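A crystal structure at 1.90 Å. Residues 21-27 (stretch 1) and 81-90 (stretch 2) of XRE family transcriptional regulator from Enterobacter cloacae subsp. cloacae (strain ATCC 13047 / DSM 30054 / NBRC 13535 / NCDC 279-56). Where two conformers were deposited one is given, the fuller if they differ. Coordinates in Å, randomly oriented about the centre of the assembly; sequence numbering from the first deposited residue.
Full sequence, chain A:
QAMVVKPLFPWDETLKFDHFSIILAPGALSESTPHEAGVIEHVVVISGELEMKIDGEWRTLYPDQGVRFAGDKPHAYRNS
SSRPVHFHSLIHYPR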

ATOM      1  N   SER A  21       2.471  -8.175  -0.275  1.00 28.54           N
ATOM      2  CA  SER A  21       1.770  -8.174  -1.536  1.00 28.98           C
ATOM      3  C   SER A  21       1.320  -9.624  -1.735  1.00 29.10           C
ATOM      4  O   SER A  21       2.162 -10.541  -1.784  1.00 29.24           O
ATOM      5  CB  SER A  21       2.700  -7.735  -2.657  1.00 30.15           C
ATOM      6  OG  SER A  21       2.037  -7.871  -3.889  1.00 32.08           O
ATOM      7  N   ILE A  22       0.015  -9.813  -1.906  0.60 28.12           N
ATOM      8  CA  ILE A  22      -0.575 -11.147  -1.978  0.60 28.17           C
ATOM      9  C   ILE A  22      -1.414 -11.330  -3.230  0.60 27.96           C
ATOM     10  O   ILE A  22      -2.205 -10.463  -3.579  0.60 28.45           O
ATOM     11  CB  ILE A  22      -1.469 -11.367  -0.743  0.60 27.28           C
ATOM     12  CG1 ILE A  22      -0.638 -11.180   0.543  0.60 26.78           C
ATOM     13  CG2 ILE A  22      -2.157 -12.735  -0.787  0.60 27.91           C
ATOM     14  CD1 ILE A  22      -1.437 -11.265   1.826  0.60 26.00           C
ATOM     15  N   ILE A  23      -1.232 -12.463  -3.900  1.00 27.83           N
ATOM     16  CA  ILE A  23      -2.024 -12.805  -5.077  1.00 28.28           C
ATOM     17  C   ILE A  23      -2.795 -14.089  -4.705  1.00 28.86           C
ATOM     18  O   ILE A  23      -2.190 -15.103  -4.353  1.00 29.49           O
ATOM     19  CB  ILE A  23      -1.190 -12.999  -6.322  1.00 30.03           C
ATOM     20  CG1 ILE A  23      -0.456 -11.679  -6.653  1.00 31.07           C
ATOM     21  CG2 ILE A  23      -2.093 -13.412  -7.483  1.00 31.08           C
ATOM     22  CD1 ILE A  23       0.519 -11.757  -7.810  1.00 32.78           C
ATOM     23  N   LEU A  24      -4.118 -14.015  -4.805  1.00 28.15           N
ATOM     24  CA  LEU A  24      -5.022 -15.113  -4.449  1.00 28.38           C
ATOM     25  C   LEU A  24      -5.716 -15.597  -5.722  1.00 28.60           C
ATOM     26  O   LEU A  24      -6.377 -14.820  -6.434  1.00 27.25           O
ATOM     27  CB  LEU A  24      -6.014 -14.587  -3.391  1.00 28.70           C
ATOM     28  CG  LEU A  24      -6.842 -15.490  -2.498  1.00 30.22           C
ATOM     29  CD1 LEU A  24      -5.970 -16.451  -1.680  1.00 30.78           C
ATOM     30  CD2 LEU A  24      -7.707 -14.627  -1.566  1.00 29.11           C
ATOM     31  N   ALA A  25      -5.527 -16.881  -6.029  1.00 29.84           N
ATOM     32  CA  ALA A  25      -6.066 -17.491  -7.237  1.00 31.09           C
ATOM     33  C   ALA A  25      -7.580 -17.635  -7.176  1.00 30.24           C
ATOM     34  O   ALA A  25      -8.146 -17.666  -6.091  1.00 28.96           O
ATOM     35  CB  ALA A  25      -5.429 -18.860  -7.465  1.00 32.16           C
ATOM     36  N   PRO A  26      -8.235 -17.727  -8.344  1.00 30.45           N
ATOM     37  CA  PRO A  26      -9.681 -17.903  -8.356  1.00 31.05           C
ATOM     38  C   PRO A  26     -10.106 -19.090  -7.502  1.00 30.51           C
ATOM     39  O   PRO A  26      -9.480 -20.156  -7.566  1.00 29.93           O
ATOM     40  CB  PRO A  26      -9.986 -18.187  -9.832  1.00 32.27           C
ATOM     41  CG  PRO A  26      -8.914 -17.456 -10.550  1.00 32.95           C
ATOM     42  CD  PRO A  26      -7.696 -17.632  -9.713  1.00 32.16           C
ATOM     43  N   GLY A  27     -11.104 -18.867  -6.661  1.00 29.24           N
ATOM     44  CA  GLY A  27     -11.657 -19.914  -5.803  1.00 30.08           C
ATOM     45  C   GLY A  27     -10.904 -20.189  -4.519  1.00 29.76           C
ATOM     46  O   GLY A  27     -11.370 -20.976  -3.699  1.00 30.62           O
ATOM     47  N   SER A  81     -14.004 -14.470  -7.857  1.00 29.24           N
ATOM     48  CA  SER A  81     -14.020 -14.032  -9.248  1.00 30.51           C
ATOM     49  C   SER A  81     -13.312 -15.104 -10.092  1.00 32.08           C
ATOM     50  O   SER A  81     -12.791 -16.091  -9.558  1.00 32.25           O
ATOM     51  CB  SER A  81     -13.271 -12.691  -9.416  1.00 30.31           C
ATOM     52  OG  SER A  81     -11.864 -12.889  -9.304  1.00 28.97           O
ATOM     53  N   SER A  82     -13.241 -14.884 -11.395  1.00 35.04           N
ATOM     54  CA  SER A  82     -12.591 -15.826 -12.316  1.00 37.37           C
ATOM     55  C   SER A  82     -11.128 -15.476 -12.711  1.00 36.93           C
ATOM     56  O   SER A  82     -10.591 -16.057 -13.649  1.00 37.44           O
ATOM     57  CB  SER A  82     -13.448 -15.969 -13.561  1.00 39.91           C
ATOM     58  OG  SER A  82     -13.586 -14.695 -14.163  1.00 40.88           O
ATOM     59  N   ARG A  83     -10.515 -14.532 -12.001  0.60 34.84           N
ATOM     60  CA  ARG A  83      -9.127 -14.160 -12.245  0.60 34.46           C
ATOM     61  C   ARG A  83      -8.422 -13.905 -10.920  0.60 32.81           C
ATOM     62  O   ARG A  83      -9.077 -13.684  -9.909  0.60 32.52           O
ATOM     63  CB  ARG A  83      -9.056 -12.919 -13.128  0.60 34.95           C
ATOM     64  CG  ARG A  83      -9.575 -11.648 -12.479  0.60 35.61           C
ATOM     65  CD  ARG A  83      -9.468 -10.489 -13.450  0.60 37.08           C
ATOM     66  NE  ARG A  83      -9.861  -9.227 -12.846  0.60 37.90           N
ATOM     67  CZ  ARG A  83     -11.114  -8.856 -12.586  0.60 38.96           C
ATOM     68  NH1 ARG A  83     -12.144  -9.666 -12.840  0.60 39.43           N
ATOM     69  NH2 ARG A  83     -11.338  -7.661 -12.050  0.60 38.47           N
ATOM     70  N   PRO A  84      -7.080 -13.937 -10.916  1.00 33.48           N
ATOM     71  CA  PRO A  84      -6.368 -13.642  -9.655  1.00 31.84           C
ATOM     72  C   PRO A  84      -6.708 -12.278  -9.067  1.00 29.54           C
ATOM     73  O   PRO A  84      -7.050 -11.348  -9.807  1.00 28.08           O
ATOM     74  CB  PRO A  84      -4.892 -13.668 -10.054  1.00 32.74           C
ATOM     75  CG  PRO A  84      -4.835 -14.489 -11.310  1.00 35.32           C
ATOM     76  CD  PRO A  84      -6.146 -14.287 -12.013  1.00 34.31           C
ATOM     77  N   VAL A  85      -6.670 -12.185  -7.747  1.00 28.12           N
ATOM     78  CA  VAL A  85      -6.856 -10.890  -7.080  1.00 27.15           C
ATOM     79  C   VAL A  85      -5.547 -10.565  -6.384  1.00 26.86           C
ATOM     80  O   VAL A  85      -4.974 -11.415  -5.703  1.00 26.17           O
ATOM     81  CB  VAL A  85      -8.033 -10.846  -6.096  1.00 27.79           C
ATOM     82  CG1 VAL A  85      -7.906 -11.900  -5.000  1.00 28.37           C
ATOM     83  CG2 VAL A  85      -8.172  -9.455  -5.481  1.00 26.51           C
ATOM     84  N   HIS A  86      -5.057  -9.343  -6.618  1.00 25.07           N
ATOM     85  CA  HIS A  86      -3.826  -8.854  -6.037  1.00 25.41           C
ATOM     86  C   HIS A  86      -4.185  -7.816  -4.980  1.00 25.45           C
ATOM     87  O   HIS A  86      -4.888  -6.859  -5.273  1.00 24.91           O
ATOM     88  CB  HIS A  86      -2.965  -8.220  -7.137  1.00 26.26           C
ATOM     89  CG  HIS A  86      -1.668  -7.646  -6.651  1.00 26.70           C
ATOM     90  ND1 HIS A  86      -0.994  -6.664  -7.344  1.00 28.17           N
ATOM     91  CD2 HIS A  86      -0.950  -7.871  -5.524  1.00 26.46           C
ATOM     92  CE1 HIS A  86       0.109  -6.342  -6.691  1.00 29.68           C
ATOM     93  NE2 HIS A  86       0.148  -7.044  -5.568  1.00 28.69           N
ATOM     94  N   PHE A  87      -3.743  -8.024  -3.745  1.00 24.74           N
ATOM     95  CA  PHE A  87      -4.017  -7.051  -2.701  1.00 23.85           C
ATOM     96  C   PHE A  87      -2.801  -6.879  -1.824  1.00 23.13           C
ATOM     97  O   PHE A  87      -1.855  -7.648  -1.911  1.00 23.06           O
ATOM     98  CB  PHE A  87      -5.263  -7.413  -1.886  1.00 23.19           C
ATOM     99  CG  PHE A  87      -5.162  -8.709  -1.125  1.00 24.09           C
ATOM    100  CD1 PHE A  87      -5.451  -9.917  -1.744  1.00 24.76           C
ATOM    101  CD2 PHE A  87      -4.820  -8.713   0.218  1.00 24.44           C
ATOM    102  CE1 PHE A  87      -5.379 -11.104  -1.040  1.00 26.49           C
ATOM    103  CE2 PHE A  87      -4.745  -9.897   0.937  1.00 25.99           C
ATOM    104  CZ  PHE A  87      -5.032 -11.103   0.313  1.00 26.28           C
ATOM    105  N   HIS A  88      -2.787  -5.800  -1.054  1.00 22.61           N
ATOM    106  CA  HIS A  88      -1.731  -5.599  -0.077  1.00 23.28           C
ATOM    107  C   HIS A  88      -2.311  -5.770   1.297  1.00 23.81           C
ATOM    108  O   HIS A  88      -3.467  -5.397   1.549  1.00 23.95           O
ATOM    109  CB  HIS A  88      -1.087  -4.209  -0.099  1.00 24.06           C
ATOM    110  CG  HIS A  88      -0.344  -3.878  -1.346  1.00 25.39           C
ATOM    111  ND1 HIS A  88       0.109  -2.600  -1.606  1.00 26.09           N
ATOM    112  CD2 HIS A  88      -0.009  -4.625  -2.421  1.00 26.07           C
ATOM    113  CE1 HIS A  88       0.716  -2.585  -2.777  1.00 27.37           C
ATOM    114  NE2 HIS A  88       0.646  -3.794  -3.300  1.00 26.39           N
ATOM    115  N   SER A  89      -1.495  -6.320   2.185  1.00 24.61           N
ATOM    116  CA  SER A  89      -1.850  -6.497   3.574  1.00 25.08           C
ATOM    117  C   SER A  89      -0.788  -5.773   4.376  1.00 25.80           C
ATOM    118  O   SER A  89       0.384  -6.124   4.312  1.00 27.00           O
ATOM    119  CB  SER A  89      -1.901  -7.980   3.932  1.00 26.27           C
ATOM    120  OG  SER A  89      -1.975  -8.159   5.336  1.00 28.25           O
ATOM    121  N   LEU A  90      -1.197  -4.738   5.099  1.00 24.81           N
ATOM    122  CA  LEU A  90      -0.293  -3.971   5.934  1.00 26.08           C
ATOM    123  C   LEU A  90      -0.556  -4.353   7.370  1.00 25.67           C
ATOM    124  O   LEU A  90      -1.706  -4.432   7.785  1.00 26.00           O
ATOM    125  CB  LEU A  90      -0.532  -2.476   5.773  1.00 27.69           C
ATOM    126  CG  LEU A  90      -0.147  -1.822   4.439  1.00 29.67           C
ATOM    127  CD1 LEU A  90      -0.973  -2.327   3.280  1.00 30.06           C
ATOM    128  CD2 LEU A  90      -0.363  -0.330   4.608  1.00 31.80           C
TER

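Two antiparallel strands, 21-24 and 85-90, lie side by side and are joined first by their backbones. Ile22 and Phe87 form one hydrogen-bonded pair, Ile22 N to Phe87 O at 2.9 Å and Phe87 N to Ile22 O at 2.9 Å; Leu24 and Val85 form the next, Leu24 N to Val85 O at 2.9 Å and Val85 N to Leu24 O at 3.0 Å. All four N-H groups point almost straight at their acceptors, with angles of 166-171°. In the non-hydrogen-bonded pairs, Ser21 with His88 and Ile23 with His86, the alpha carbons lie closer together; in the second, each alpha carbon approaches a carbonyl oxygen already engaged by an amide: Ile23 CA lies 3.3 Å from Val85 O, and His86 CA lies 3.4 Å from Ile22 O. Pro84, with no amide hydrogen to offer, continues this pattern just before the strand, its CA 3.4 Å from Leu24 O.

One side-chain hydrogen bond joins the stretches, Ser21 OG to His86 NE2 at 2.7 Å. The t rotamers of both residues bring the small hydroxyl to the imidazole edge, near the ring plane, where the nitrogen can meet it; either atom could be the donor. The bond runs diagonally across the sheet face that carries Ser21, Ile23, His86 and His88. On this face Ile23 CG1 also packs 4.0 Å from His86 CD2, and Ile23 CG2 reaches Pro84 CB at 3.8 Å, an apolar contact at the exposed margin of the pairing.

The opposite face, with Ile22, Leu24, Val85 and Phe87, is buried and apolar. Phe87, chi1 at 63°, turns its ring back toward the neighbouring strand, so that Ile22 CB sits over one face, 3.9 Å from the ring centroid and 19° off its normal, in a CH-pi contact. Ile22 CG2 comes within 3.5 Å of Phe87 CZ, while Leu24 CB meets the ring edge, 4.2 Å from Phe87 CE1. The flat ring thus serves both aliphatic neighbours. Leu24 CB also packs 3.7 Å from Val85 CG1, and Ile22 CD1 extends to Ser89 CB at 3.9 Å.

Beyond the strands, Pro26 points toward the other stretch and lies along the loop backbone: its CB is 3.5 Å from Ser81 O and its CG 3.6 Å from Arg83 C, and Pro26 CD meets the second proline ring, 4.3 Å from Pro84 CD. Its compact ring covers this backbone, although Pro26 remains exposed overall. Gly27 follows with phi at 82°, a conformation that favours glycine. The contact between the two stretches buries 626 Å², both sides summed.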